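Local coordinates for protein alpha-1,2-Mannosidase (Trichoderma reesei, PDB 1HCU) that probably trims alpha-1,2-linked mannose residues from high-mannose N-glycans, hydrolysing up to four of them in turn with calcium as cofactor, at residues A[98-103]-A[180-185]; A[170-175]-A[222-228]; A[211-215]-A[232-236]; A[216-222]-A[268-272]; A[279-283]-A[292-296]. All coordinates share one frame. Numbering follows the deposited sequence.

Interaction 1 of 5, residues A[98-103]-A[180-185]; sequences VFETNI and SLVLEW
Asn102 lays its side-chain amide over the methyl end of Leu181, with Asn102 CG 3.6 Å from Leu181 CD2. The residue stands on the first turns of helix 98-117, where backbone bonds such as Asn102 N to Val98 O (3.0 Å) are regular, and its t rotamer (chi1 171°) carries the amide across to the other segment. There Ser180 and Leu181 (phi/psi -118/30 and -118/-26) form a turn that leads into helix 182-192 at Val182. CA atoms pair Phe99 with Ser180 at 6.9 Å and Asn102 with Leu181 at 6.7 Å. Asn102 ND2 lies 2.8 Å from Ser180 O, but the angle is too poor for a hydrogen bond; the amide is a compact polar filler between backbone and leucine. Two helices of the alpha/alpha barrel of glycosyl hydrolase family 47 are joined here, in the same turn that holds Glu100, the predicted proton donor, which faces elsewhere and pairs with Arg104. Phe99, also t, brings its ring edge to Ser180, CE1 to CB 3.5 Å; the small serine fits beside that edge, and its hydroxyl bonds Ser246. One turn before Asn102, Val98 CG1 meets Leu181 CD1 at 4.1 Å, a branched aliphatic pair suited to the buried helix start. Ile103 CG2 comes to 4.1 Å from Ser180 O, and the isoleucine also touches Thr485 of the calcium site.

Interaction 2 of 5, residues A[170-175]-A[222-228]; sequences ASSNNV and IGTFVST. With NAG (2-acetamido-2-deoxy-beta-D-glucopyranose), chain E.
A two-stranded antiparallel sheet forms here beside an N-linked glycan, pairing strand 172-174 with strand 225-227; the strand axes approach to 4.5 Å and run at 150°. Asn173 and Val226 are the hydrogen-bonded pair (CA-CA 5.5 Å), with Asn173 N to Val226 O at 3.0 Å and Val226 N to Asn173 O at 2.7 Å. Ser172 with Ser227 (CA-CA 4.2 Å) and Asn174 with Phe225 (CA-CA 4.3 Å) are non-hydrogen-bonded pairs, whose side chains share one face while Asn173 and Val226 take the other. Beyond the strands, Thr228 N bonds Ser171 O at 2.8 Å, and Thr228 OG1, in the p rotamer, donates to Ala170 O at 2.9 Å, so a threonine locks that end twice. At the other end Val175 N reaches Thr224 O at 2.8 Å, just after Asn174, the N-cap residue of helix 175-178. Val175 CG1 packs on Ile222 CD1 (3.6 Å) and Val226 CG2 (4.1 Å), aliphatic groups suited to this buried position. Ser227 OG shares a hydrogen bond with O6 of the NAG at 3.0 Å. Underneath, Asn173 and Val226 rest on Ile178 of helix 175-178, and Ile222 leans on Phe247 and Tyr248 of helix 245-257.

Interaction 3 of 5, residues A[211-215]-A[232-236]; sequences PKGSP and TFQDS
Two surface loops of the family 47 barrel, neither a regular strand, lie side by side and run in the same general direction. Pro211 opens the contact by setting CB 3.6 Å from CE1 of Phe233; the rigid proline ring suits the phenyl group, whose m rotamer (chi1 -70°) sends it inward, against Ile222 and Val226 as well. Lys212, its amine directed to solvent, contributes its carbonyl: Phe233 N bonds Lys212 O at 2.8 Å. Gly213 has phi/psi of 120/-120, angles that suit a residue without CB, and a CB here would also strike Phe233 O. Gly213 CA and Phe233 CA are 4.8 Å apart. Ser214 then turns back to the partner. Ser214 N donates to Phe233 O at 3.3 Å, and Ser214 CB lies 3.5 Å from Ser236 OG. Thr232 lies near the glycan and bonds Asn230, while Asp235 turns to the backbone of Thr224 and Phe225. At Pro215 the contact ends in a hydrogen bond from Ser236 OG to Pro215 O, 2.7 Å long.

Interaction 4 of 5, residues A[216-222]-A[268-272]; sequences EAWPGLI and RWVLG
The charged contact is a salt bridge between the loop 216-222 and helix 263-280: Arg268 NH2 donates to Glu216 OE1 at 3.1 Å. Arg268 folds through three m angles, chi1 to chi3, which carry the guanidinium sideways off the helix to the loop, and a long flexible side chain is what this path needs. The same Glu216 OE1 also accepts Gly220 N at 3.0 Å, so one carboxylate oxygen fastens both the arginine and the loop's own backbone. Among the other polar links, a water donates to Gly220 O at 2.8 Å and to Arg268 O at 2.9 Å, while Pro219 O bonds Ser275 further along the helix. The CA atoms nearest each other are those of Gly220 and Gly272, 4.2 Å apart. A CB on Gly220 would collide with Gly272 N, whereas Gly272 could hold one. In apolar packing, Pro219 CB meets Leu271 CD2 at 3.8 Å and Gly220 CA meets Leu271 CB at 3.7 Å; Leu221 CD2 lies in van der Waals contact 4.1 Å from Gly272 O. Leu221 and Ile222 turn their aliphatic chains towards helix 245-257 as well. The loop's bend is a type II beta turn from Trp218 to Leu221, closed by Leu221 N to Trp218 O at 2.8 Å, with proline at its second position and glycine, at phi/psi 90/-21, at its third, the classic residue choice for that turn.

Interaction 5 of 5, residues A[279-283]-A[292-296]; sequences HLGSH and FLSSY
This is a short antiparallel beta pairing, made where the chain passes from helix 263-280 into strand 281-282 beside strand 292-297. Ser282 and Phe292 are the hydrogen-bonded pair, CA-CA 5.3 Å, with Ser282 N to Phe292 O at 2.8 Å and Phe292 N to Ser282 O at 2.9 Å. Gly281 and Leu293 follow as a non-hydrogen-bonded pair, CA-CA 5.1 Å. One step further, Ser294 N donates to Leu280 O at 3.0 Å, so the residue just before strand 281-282 already takes part in the pairing; Leu280 CA and Ser294 CA are 5.2 Å apart. Leu280, in the m,t rotamer, directs CD2 to 3.6 Å from Tyr296 CD2, a leucine methyl against an aromatic ring, both buried. Tyr296 takes the p rotamer and its hydroxyl bonds Ile222 O. On the side of Ser282 and Phe292, Ser282 CB approaches Ser294 OG at 3.2 Å, which small serines permit, and the Ser282 hydroxyl is held by Asp359 and Trp357. Phe292, chi1 -62°, meets Phe355 and Tyr339 edge-to-face, a bulky ring fitting an aromatic pocket. Leu293 lies against Phe331 and Leu335 of helix 326-344. With eight residues between the segments, the pairing forms a beta hairpin of the antiparallel sheet in the family 47 barrel, in which strand 292-297 also pairs with strands 237-238 and 300-306.

How the interactions relate
From the N terminus, interaction 1 closes the first and longest loop, bringing 180-185 back to helix 98-117. Before it closes, 170-175 has opened interaction 2, so the two cross. Interactions 3 and 4 start within the span of interaction 2 and end beyond it; all three cross one another. Interaction 5 follows in series as a local hairpin. Interactions 2 and 4 share Ile222, whose O bonds Tyr296 OH of interaction 5 at 2.8 Å, while Asp235 OD1 of interaction 3 reaches Thr224 N at 2.7 Å. Interactions 2 to 5 join strand 172-174 and the loops around 211-236 to helix 263-280 and the antiparallel sheet containing strand 292-297; interaction 1 touches none of them.

Interaction 1 of 5, residues A[98-103]-A[180-185]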
# COMPACT_ATOMS: atom_id res chain seq x y z
N VAL A 98 4.45 -13.59 -5.99
CA VAL A 98 3.01 -13.65 -6.16
C VAL A 98 2.39 -12.36 -5.62
O VAL A 98 1.56 -11.73 -6.28
CB VAL A 98 2.42 -14.85 -5.39
CG1 VAL A 98 0.91 -14.87 -5.52
CG2 VAL A 98 3.05 -16.15 -5.90
N PHE A 99 2.82 -11.96 -4.42
CA PHE A 99 2.33 -10.74 -3.75
C PHE A 99 2.60 -9.43 -4.50
O PHE A 99 1.66 -8.69 -4.82
CB PHE A 99 2.93 -10.65 -2.34
CG PHE A 99 2.70 -9.33 -1.66
CD1 PHE A 99 1.42 -8.95 -1.25
CD2 PHE A 99 3.77 -8.47 -1.41
CE1 PHE A 99 1.21 -7.73 -0.61
CE2 PHE A 99 3.57 -7.24 -0.78
CZ PHE A 99 2.28 -6.87 -0.37
N GLU A 100 3.87 -9.14 -4.77
CA GLU A 100 4.23 -7.90 -5.47
C GLU A 100 3.58 -7.83 -6.85
O GLU A 100 3.08 -6.77 -7.26
CB GLU A 100 5.75 -7.80 -5.64
CG GLU A 100 6.57 -7.85 -4.34
CD GLU A 100 6.24 -6.70 -3.39
OE1 GLU A 100 5.80 -5.63 -3.87
OE2 GLU A 100 6.46 -6.85 -2.17
N THR A 101 3.57 -8.95 -7.56
CA THR A 101 2.98 -8.99 -8.90
C THR A 101 1.47 -8.74 -8.86
O THR A 101 0.92 -8.02 -9.69
CB THR A 101 3.24 -10.36 -9.58
OG1 THR A 101 4.65 -10.61 -9.59
CG2 THR A 101 2.73 -10.36 -11.01
N ASN A 102 0.82 -9.33 -7.86
CA ASN A 102 -0.61 -9.20 -7.68
C ASN A 102 -1.09 -7.77 -7.44
O ASN A 102 -1.96 -7.26 -8.15
CB ASN A 102 -1.05 -10.08 -6.51
CG ASN A 102 -2.50 -9.85 -6.12
OD1 ASN A 102 -3.42 -10.30 -6.80
ND2 ASN A 102 -2.70 -9.12 -5.03
N ILE A 103 -0.52 -7.13 -6.42
CA ILE A 103 -0.93 -5.77 -6.06
C ILE A 103 -0.62 -4.71 -7.12
O ILE A 103 -1.38 -3.74 -7.27
CB ILE A 103 -0.31 -5.36 -4.69
CG1 ILE A 103 1.21 -5.18 -4.82
CG2 ILE A 103 -0.63 -6.41 -3.64
CD1 ILE A 103 1.88 -4.67 -3.55
N SER A 180 -3.20 -10.77 0.97
CA SER A 180 -3.31 -9.59 0.13
C SER A 180 -3.60 -9.98 -1.31
O SER A 180 -3.21 -9.26 -2.23
CB SER A 180 -2.03 -8.76 0.20
OG SER A 180 -1.84 -8.20 1.48
N LEU A 181 -4.29 -11.10 -1.50
CA LEU A 181 -4.63 -11.59 -2.83
C LEU A 181 -6.13 -11.65 -3.07
O LEU A 181 -6.59 -11.58 -4.22
CB LEU A 181 -4.05 -13.00 -3.01
CG LEU A 181 -2.58 -13.14 -2.65
CD1 LEU A 181 -2.16 -14.61 -2.75
CD2 LEU A 181 -1.75 -12.27 -3.57
N VAL A 182 -6.88 -11.78 -1.98
CA VAL A 182 -8.34 -11.90 -2.03
C VAL A 182 -9.10 -10.78 -2.75
O VAL A 182 -10.02 -11.06 -3.51
CB VAL A 182 -8.92 -12.09 -0.59
CG1 VAL A 182 -8.53 -10.92 0.31
CG2 VAL A 182 -10.42 -12.24 -0.65
N LEU A 183 -8.71 -9.53 -2.53
CA LEU A 183 -9.39 -8.42 -3.17
C LEU A 183 -9.30 -8.49 -4.70
O LEU A 183 -10.32 -8.48 -5.38
CB LEU A 183 -8.80 -7.07 -2.72
CG LEU A 183 -9.75 -5.87 -2.59
CD1 LEU A 183 -8.93 -4.57 -2.62
CD2 LEU A 183 -10.77 -5.87 -3.69
N GLU A 184 -8.09 -8.56 -5.24
CA GLU A 184 -7.98 -8.58 -6.69
C GLU A 184 -8.40 -9.86 -7.39
O GLU A 184 -8.88 -9.82 -8.51
CB GLU A 184 -6.58 -8.13 -7.16
CG GLU A 184 -5.38 -8.41 -6.27
CD GLU A 184 -5.39 -7.63 -4.97
OE1 GLU A 184 -5.80 -8.21 -3.94
OE2 GLU A 184 -5.00 -6.43 -4.97
N TRP A 185 -8.25 -10.99 -6.71
CA TRP A 185 -8.64 -12.27 -7.28
C TRP A 185 -10.17 -12.43 -7.26
O TRP A 185 -10.74 -13.04 -8.17
CB TRP A 185 -7.94 -13.41 -6.54
CG TRP A 185 -6.50 -13.56 -6.98
CD1 TRP A 185 -5.50 -12.64 -6.85
CD2 TRP A 185 -5.95 -14.66 -7.71
NE1 TRP A 185 -4.35 -13.10 -7.46
CE2 TRP A 185 -4.60 -14.34 -7.99
CE3 TRP A 185 -6.46 -15.89 -8.15
CZ2 TRP A 185 -3.75 -15.20 -8.70
CZ3 TRP A 185 -5.61 -16.75 -8.86
CH2 TRP A 185 -4.28 -16.40 -9.13

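Interaction 2 of 5, residues A[170-175]-A[222-228]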
# COMPACT_ATOMS: atom_id res chain seq x y z
N ALA A 170 8.07 -23.50 -1.62
CA ALA A 170 8.33 -23.03 -0.26
C ALA A 170 7.43 -23.80 0.69
O ALA A 170 6.37 -24.29 0.30
CB ALA A 170 8.04 -21.53 -0.16
N SER A 171 7.85 -23.90 1.95
CA SER A 171 7.07 -24.63 2.95
C SER A 171 6.22 -23.72 3.84
O SER A 171 5.45 -24.20 4.67
CB SER A 171 8.01 -25.46 3.83
OG SER A 171 8.98 -24.63 4.45
N SER A 172 6.36 -22.40 3.67
CA SER A 172 5.58 -21.44 4.44
C SER A 172 5.58 -20.08 3.76
O SER A 172 6.37 -19.82 2.85
CB SER A 172 6.15 -21.28 5.86
OG SER A 172 7.38 -20.59 5.83
N ASN A 173 4.69 -19.20 4.22
CA ASN A 173 4.54 -17.86 3.67
C ASN A 173 4.09 -16.97 4.84
O ASN A 173 3.75 -17.48 5.91
CB ASN A 173 3.46 -17.91 2.58
CG ASN A 173 3.54 -16.73 1.60
OD1 ASN A 173 4.34 -15.81 1.77
ND2 ASN A 173 2.70 -16.78 0.58
N ASN A 174 4.12 -15.65 4.64
CA ASN A 174 3.68 -14.72 5.68
C ASN A 174 2.24 -14.29 5.42
O ASN A 174 1.76 -14.35 4.29
CB ASN A 174 4.61 -13.48 5.78
CG ASN A 174 4.72 -12.69 4.47
OD1 ASN A 174 5.61 -12.94 3.65
ND2 ASN A 174 3.82 -11.74 4.28
N VAL A 175 1.54 -13.87 6.48
CA VAL A 175 0.15 -13.47 6.38
C VAL A 175 -0.10 -12.29 5.45
O VAL A 175 -1.13 -12.25 4.78
CB VAL A 175 -0.46 -13.15 7.79
CG1 VAL A 175 -0.40 -14.39 8.66
CG2 VAL A 175 0.28 -11.99 8.45
N ILE A 222 -2.99 -12.39 15.00
CA ILE A 222 -2.40 -13.66 14.57
C ILE A 222 -0.90 -13.65 14.37
O ILE A 222 -0.25 -12.61 14.47
CB ILE A 222 -3.07 -14.13 13.25
CG1 ILE A 222 -2.81 -13.12 12.12
CG2 ILE A 222 -4.58 -14.26 13.46
CD1 ILE A 222 -3.28 -13.59 10.73
N GLY A 223 -0.35 -14.83 14.08
CA GLY A 223 1.08 -14.97 13.85
C GLY A 223 1.45 -14.47 12.46
O GLY A 223 0.58 -14.07 11.70
N THR A 224 2.74 -14.51 12.14
CA THR A 224 3.25 -14.02 10.86
C THR A 224 3.43 -15.07 9.75
O THR A 224 3.12 -14.80 8.59
CB THR A 224 4.60 -13.29 11.07
OG1 THR A 224 4.43 -12.22 12.00
CG2 THR A 224 5.12 -12.73 9.76
N PHE A 225 3.93 -16.24 10.11
CA PHE A 225 4.17 -17.29 9.11
C PHE A 225 3.23 -18.48 9.19
O PHE A 225 2.98 -19.02 10.27
CB PHE A 225 5.62 -17.74 9.19
CG PHE A 225 6.61 -16.61 9.16
CD1 PHE A 225 7.26 -16.19 10.32
CD2 PHE A 225 6.89 -15.94 7.96
CE1 PHE A 225 8.16 -15.13 10.30
CE2 PHE A 225 7.79 -14.88 7.93
CZ PHE A 225 8.43 -14.48 9.10
N VAL A 226 2.73 -18.88 8.02
CA VAL A 226 1.80 -19.99 7.89
C VAL A 226 2.36 -21.10 6.99
O VAL A 226 2.89 -20.84 5.91
CB VAL A 226 0.44 -19.52 7.32
CG1 VAL A 226 -0.50 -20.70 7.15
CG2 VAL A 226 -0.17 -18.49 8.23
N SER A 227 2.24 -22.33 7.47
CA SER A 227 2.71 -23.52 6.77
C SER A 227 1.93 -23.75 5.47
O SER A 227 0.70 -23.68 5.47
CB SER A 227 2.55 -24.73 7.69
OG SER A 227 2.73 -25.94 6.98
N THR A 228 2.63 -24.02 4.38
CA THR A 228 1.96 -24.25 3.10
C THR A 228 1.43 -25.69 3.00
O THR A 228 0.52 -25.96 2.22
CB THR A 228 2.90 -23.98 1.91
OG1 THR A 228 4.04 -24.86 1.98
CG2 THR A 228 3.38 -22.54 1.94
C1 NAG E . 2.40 -28.64 9.66
C2 NAG E . 2.70 -29.63 10.79
C3 NAG E . 3.99 -29.20 11.51
C4 NAG E . 5.14 -28.98 10.51
C5 NAG E . 4.69 -28.03 9.39
C6 NAG E . 5.74 -27.85 8.32
C7 NAG E . 0.83 -30.68 11.91
C8 NAG E . 0.60 -31.15 13.33
N2 NAG E . 1.60 -29.60 11.74
O3 NAG E . 4.36 -30.18 12.46
O4 NAG E . 6.26 -28.41 11.19
O5 NAG E . 3.51 -28.55 8.75
O6 NAG E . 5.58 -26.61 7.65
O7 NAG E . 0.32 -31.28 10.96

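Interaction 3 of 5, residues A[211-215]-A[232-236]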
# COMPACT_ATOMS: atom_id res chain seq x y z
N PRO A 211 -7.28 -19.09 12.93
CA PRO A 211 -5.90 -19.49 13.22
C PRO A 211 -5.74 -20.72 14.10
O PRO A 211 -6.26 -20.78 15.21
CB PRO A 211 -5.32 -18.23 13.87
CG PRO A 211 -6.50 -17.63 14.55
CD PRO A 211 -7.57 -17.76 13.50
N LYS A 212 -5.02 -21.70 13.57
CA LYS A 212 -4.75 -22.93 14.30
C LYS A 212 -3.24 -23.09 14.38
O LYS A 212 -2.52 -22.79 13.43
CB LYS A 212 -5.39 -24.12 13.59
CG LYS A 212 -6.91 -24.01 13.47
CD LYS A 212 -7.53 -25.27 12.89
CE LYS A 212 -9.03 -25.12 12.74
NZ LYS A 212 -9.68 -24.77 14.03
N GLY A 213 -2.78 -23.55 15.54
CA GLY A 213 -1.35 -23.73 15.78
C GLY A 213 -0.95 -22.85 16.95
O GLY A 213 -1.48 -23.00 18.05
N SER A 214 -0.04 -21.91 16.73
CA SER A 214 0.39 -21.02 17.80
C SER A 214 -0.80 -20.18 18.27
O SER A 214 -1.61 -19.73 17.46
CB SER A 214 1.50 -20.10 17.30
OG SER A 214 2.60 -20.86 16.84
N PRO A 215 -0.92 -19.97 19.59
CA PRO A 215 -2.03 -19.17 20.15
C PRO A 215 -1.92 -17.72 19.71
O PRO A 215 -0.81 -17.22 19.47
CB PRO A 215 -1.85 -19.34 21.65
CG PRO A 215 -0.36 -19.42 21.79
CD PRO A 215 0.02 -20.36 20.66
N THR A 232 -1.06 -24.18 9.18
CA THR A 232 -1.07 -23.89 10.61
C THR A 232 -0.03 -22.84 10.95
O THR A 232 1.00 -22.74 10.29
CB THR A 232 -0.79 -25.16 11.44
OG1 THR A 232 0.55 -25.60 11.20
CG2 THR A 232 -1.77 -26.27 11.05
N PHE A 233 -0.29 -22.05 11.99
CA PHE A 233 0.67 -21.03 12.40
C PHE A 233 1.76 -21.65 13.26
O PHE A 233 1.54 -22.63 13.96
CB PHE A 233 -0.02 -19.92 13.20
CG PHE A 233 -0.93 -19.05 12.38
CD1 PHE A 233 -2.13 -19.56 11.89
CD2 PHE A 233 -0.58 -17.74 12.09
CE1 PHE A 233 -2.98 -18.76 11.13
CE2 PHE A 233 -1.42 -16.93 11.32
CZ PHE A 233 -2.62 -17.45 10.84
N GLN A 234 2.94 -21.05 13.20
CA GLN A 234 4.09 -21.53 13.96
C GLN A 234 4.69 -20.48 14.89
O GLN A 234 5.73 -20.72 15.52
CB GLN A 234 5.16 -21.99 12.98
CG GLN A 234 5.41 -20.98 11.91
CD GLN A 234 6.73 -21.19 11.23
OE1 GLN A 234 7.00 -22.27 10.71
NE2 GLN A 234 7.57 -20.15 11.25
N ASP A 235 4.05 -19.31 14.96
CA ASP A 235 4.53 -18.23 15.81
C ASP A 235 3.37 -17.33 16.26
O ASP A 235 2.27 -17.41 15.71
CB ASP A 235 5.57 -17.40 15.06
CG ASP A 235 4.98 -16.67 13.87
OD1 ASP A 235 4.27 -15.67 14.07
OD2 ASP A 235 5.23 -17.11 12.72
N SER A 236 3.64 -16.49 17.25
CA SER A 236 2.64 -15.57 17.76
C SER A 236 3.14 -14.13 17.68
O SER A 236 2.83 -13.31 18.55
CB SER A 236 2.30 -15.93 19.21
OG SER A 236 1.84 -17.27 19.31
O HOH W 1 -0.42 -17.13 16.64

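Interaction 4 of 5, residues A[216-222]-A[268-272]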
# COMPACT_ATOMS: atom_id res chain seq x y z
N GLU A 216 -3.05 -17.04 19.59
CA GLU A 216 -3.04 -15.64 19.18
C GLU A 216 -2.47 -14.81 20.32
O GLU A 216 -2.80 -15.04 21.48
CB GLU A 216 -4.45 -15.17 18.87
CG GLU A 216 -5.15 -16.03 17.84
CD GLU A 216 -6.60 -15.67 17.68
OE1 GLU A 216 -6.91 -14.66 17.03
OE2 GLU A 216 -7.44 -16.41 18.23
N ALA A 217 -1.61 -13.85 20.00
CA ALA A 217 -1.03 -13.00 21.04
C ALA A 217 -2.20 -12.38 21.77
O ALA A 217 -2.21 -12.30 23.00
CB ALA A 217 -0.17 -11.93 20.41
N TRP A 218 -3.17 -11.93 20.98
CA TRP A 218 -4.39 -11.32 21.49
C TRP A 218 -5.46 -11.63 20.46
O TRP A 218 -5.15 -11.89 19.30
CB TRP A 218 -4.21 -9.80 21.63
CG TRP A 218 -3.55 -9.38 22.91
CD1 TRP A 218 -4.08 -9.46 24.17
CD2 TRP A 218 -2.23 -8.84 23.06
NE1 TRP A 218 -3.17 -9.00 25.10
CE2 TRP A 218 -2.02 -8.62 24.45
CE3 TRP A 218 -1.20 -8.53 22.16
CZ2 TRP A 218 -0.83 -8.10 24.95
CZ3 TRP A 218 -0.01 -8.01 22.67
CH2 TRP A 218 0.16 -7.81 24.05
N PRO A 219 -6.73 -11.61 20.87
CA PRO A 219 -7.82 -11.90 19.93
C PRO A 219 -7.68 -11.10 18.64
O PRO A 219 -7.62 -9.87 18.67
CB PRO A 219 -9.07 -11.53 20.73
CG PRO A 219 -8.65 -11.80 22.16
CD PRO A 219 -7.25 -11.23 22.19
N GLY A 220 -7.60 -11.79 17.51
CA GLY A 220 -7.47 -11.10 16.24
C GLY A 220 -6.03 -10.83 15.80
O GLY A 220 -5.78 -10.61 14.62
N LEU A 221 -5.10 -10.84 16.75
CA LEU A 221 -3.69 -10.61 16.44
C LEU A 221 -2.97 -11.94 16.25
O LEU A 221 -2.43 -12.53 17.19
CB LEU A 221 -3.03 -9.79 17.56
CG LEU A 221 -3.65 -8.39 17.69
CD1 LEU A 221 -2.94 -7.59 18.78
CD2 LEU A 221 -3.55 -7.67 16.34
N ILE A 222 -2.99 -12.39 15.00
CA ILE A 222 -2.40 -13.66 14.57
C ILE A 222 -0.90 -13.65 14.37
O ILE A 222 -0.25 -12.61 14.47
CB ILE A 222 -3.07 -14.13 13.25
CG1 ILE A 222 -2.81 -13.12 12.12
CG2 ILE A 222 -4.58 -14.26 13.46
CD1 ILE A 222 -3.28 -13.59 10.73
N ARG A 268 -13.25 -10.32 12.02
CA ARG A 268 -11.84 -10.59 12.33
C ARG A 268 -11.05 -9.28 12.43
O ARG A 268 -10.08 -9.19 13.19
CB ARG A 268 -11.22 -11.53 11.28
CG ARG A 268 -11.85 -12.92 11.24
CD ARG A 268 -11.78 -13.63 12.60
NE ARG A 268 -10.41 -13.77 13.08
CZ ARG A 268 -10.05 -14.37 14.21
NH1 ARG A 268 -10.98 -14.91 15.00
NH2 ARG A 268 -8.77 -14.44 14.54
N TRP A 269 -11.47 -8.28 11.66
CA TRP A 269 -10.82 -6.96 11.67
C TRP A 269 -11.10 -6.25 13.00
O TRP A 269 -10.19 -5.68 13.62
CB TRP A 269 -11.39 -6.10 10.53
CG TRP A 269 -10.68 -4.77 10.38
CD1 TRP A 269 -9.53 -4.54 9.71
CD2 TRP A 269 -11.04 -3.53 11.00
NE1 TRP A 269 -9.13 -3.24 9.87
CE2 TRP A 269 -10.04 -2.59 10.66
CE3 TRP A 269 -12.11 -3.12 11.81
CZ2 TRP A 269 -10.08 -1.26 11.11
CZ3 TRP A 269 -12.14 -1.80 12.26
CH2 TRP A 269 -11.13 -0.89 11.90
N VAL A 270 -12.35 -6.30 13.44
CA VAL A 270 -12.76 -5.66 14.69
C VAL A 270 -11.96 -6.17 15.88
O VAL A 270 -11.59 -5.39 16.75
CB VAL A 270 -14.29 -5.84 14.96
CG1 VAL A 270 -14.65 -5.29 16.34
CG2 VAL A 270 -15.10 -5.09 13.89
N LEU A 271 -11.70 -7.48 15.90
CA LEU A 271 -10.92 -8.07 16.99
C LEU A 271 -9.52 -7.50 16.90
O LEU A 271 -8.95 -7.04 17.89
CB LEU A 271 -10.85 -9.60 16.83
CG LEU A 271 -12.01 -10.47 17.28
CD1 LEU A 271 -11.76 -11.90 16.81
CD2 LEU A 271 -12.15 -10.43 18.80
N GLY A 272 -8.95 -7.54 15.69
CA GLY A 272 -7.63 -7.00 15.48
C GLY A 272 -7.60 -5.55 15.93
O GLY A 272 -6.80 -5.19 16.80
O HOH W 2 -7.57 -10.57 12.53

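Interaction 5 of 5, residues A[279-283]-A[292-296]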
# COMPACT_ATOMS: atom_id res chain seq x y z
N HIS A 279 -3.75 -2.82 23.24
CA HIS A 279 -2.45 -3.42 23.56
C HIS A 279 -1.24 -2.96 22.74
O HIS A 279 -0.12 -3.01 23.22
CB HIS A 279 -2.57 -4.94 23.45
CG HIS A 279 -3.71 -5.51 24.23
ND1 HIS A 279 -3.73 -5.55 25.61
CD2 HIS A 279 -4.88 -6.08 23.83
CE1 HIS A 279 -4.85 -6.11 26.02
NE2 HIS A 279 -5.56 -6.44 24.96
N LEU A 280 -1.46 -2.52 21.50
CA LEU A 280 -0.36 -2.09 20.64
C LEU A 280 -0.14 -0.58 20.67
O LEU A 280 0.94 -0.10 20.32
CB LEU A 280 -0.60 -2.55 19.20
CG LEU A 280 -0.68 -4.08 18.95
CD1 LEU A 280 -0.71 -4.35 17.45
CD2 LEU A 280 0.53 -4.77 19.56
N GLY A 281 -1.16 0.18 21.08
CA GLY A 281 -1.03 1.62 21.16
C GLY A 281 0.09 1.92 22.14
O GLY A 281 0.05 1.45 23.28
N SER A 282 1.08 2.69 21.72
CA SER A 282 2.20 3.01 22.60
C SER A 282 2.52 4.50 22.58
O SER A 282 2.40 5.17 21.53
CB SER A 282 3.42 2.18 22.16
OG SER A 282 4.53 2.37 23.03
N HIS A 283 2.94 5.04 23.72
CA HIS A 283 3.26 6.46 23.82
C HIS A 283 4.72 6.71 24.18
O HIS A 283 5.21 6.15 25.16
CB HIS A 283 2.36 7.13 24.87
CG HIS A 283 0.90 6.84 24.69
ND1 HIS A 283 0.18 7.28 23.59
CD2 HIS A 283 0.03 6.13 25.44
CE1 HIS A 283 -1.06 6.84 23.68
NE2 HIS A 283 -1.18 6.14 24.79
N PHE A 292 2.03 5.66 18.74
CA PHE A 292 2.57 4.81 17.67
C PHE A 292 2.13 3.37 17.90
O PHE A 292 1.65 3.02 18.98
CB PHE A 292 4.11 4.85 17.64
CG PHE A 292 4.69 6.21 17.36
CD1 PHE A 292 4.33 6.91 16.21
CD2 PHE A 292 5.57 6.80 18.27
CE1 PHE A 292 4.85 8.18 15.96
CE2 PHE A 292 6.09 8.07 18.03
CZ PHE A 292 5.73 8.76 16.88
N LEU A 293 2.31 2.52 16.89
CA LEU A 293 1.94 1.11 17.02
C LEU A 293 3.20 0.28 17.25
O LEU A 293 4.16 0.34 16.46
CB LEU A 293 1.21 0.63 15.75
CG LEU A 293 -0.16 1.27 15.46
CD1 LEU A 293 -0.88 0.54 14.31
CD2 LEU A 293 -1.01 1.21 16.71
N SER A 294 3.21 -0.49 18.34
CA SER A 294 4.34 -1.36 18.66
C SER A 294 4.14 -2.68 17.93
O SER A 294 3.03 -2.97 17.47
CB SER A 294 4.41 -1.65 20.16
OG SER A 294 4.74 -0.50 20.92
N SER A 295 5.21 -3.47 17.82
CA SER A 295 5.14 -4.78 17.20
C SER A 295 4.92 -5.71 18.38
O SER A 295 5.03 -5.27 19.54
CB SER A 295 6.46 -5.13 16.51
OG SER A 295 7.50 -5.20 17.46
N TYR A 296 4.64 -6.98 18.13
CA TYR A 296 4.39 -7.90 19.22
C TYR A 296 4.85 -9.32 18.98
O TYR A 296 5.06 -9.74 17.84
CB TYR A 296 2.89 -7.91 19.56
CG TYR A 296 2.01 -8.45 18.45
CD1 TYR A 296 1.80 -9.82 18.30
CD2 TYR A 296 1.42 -7.58 17.52
CE1 TYR A 296 1.02 -10.33 17.23
CE2 TYR A 296 0.65 -8.07 16.47
CZ TYR A 296 0.46 -9.45 16.33
OH TYR A 296 -0.29 -9.92 15.28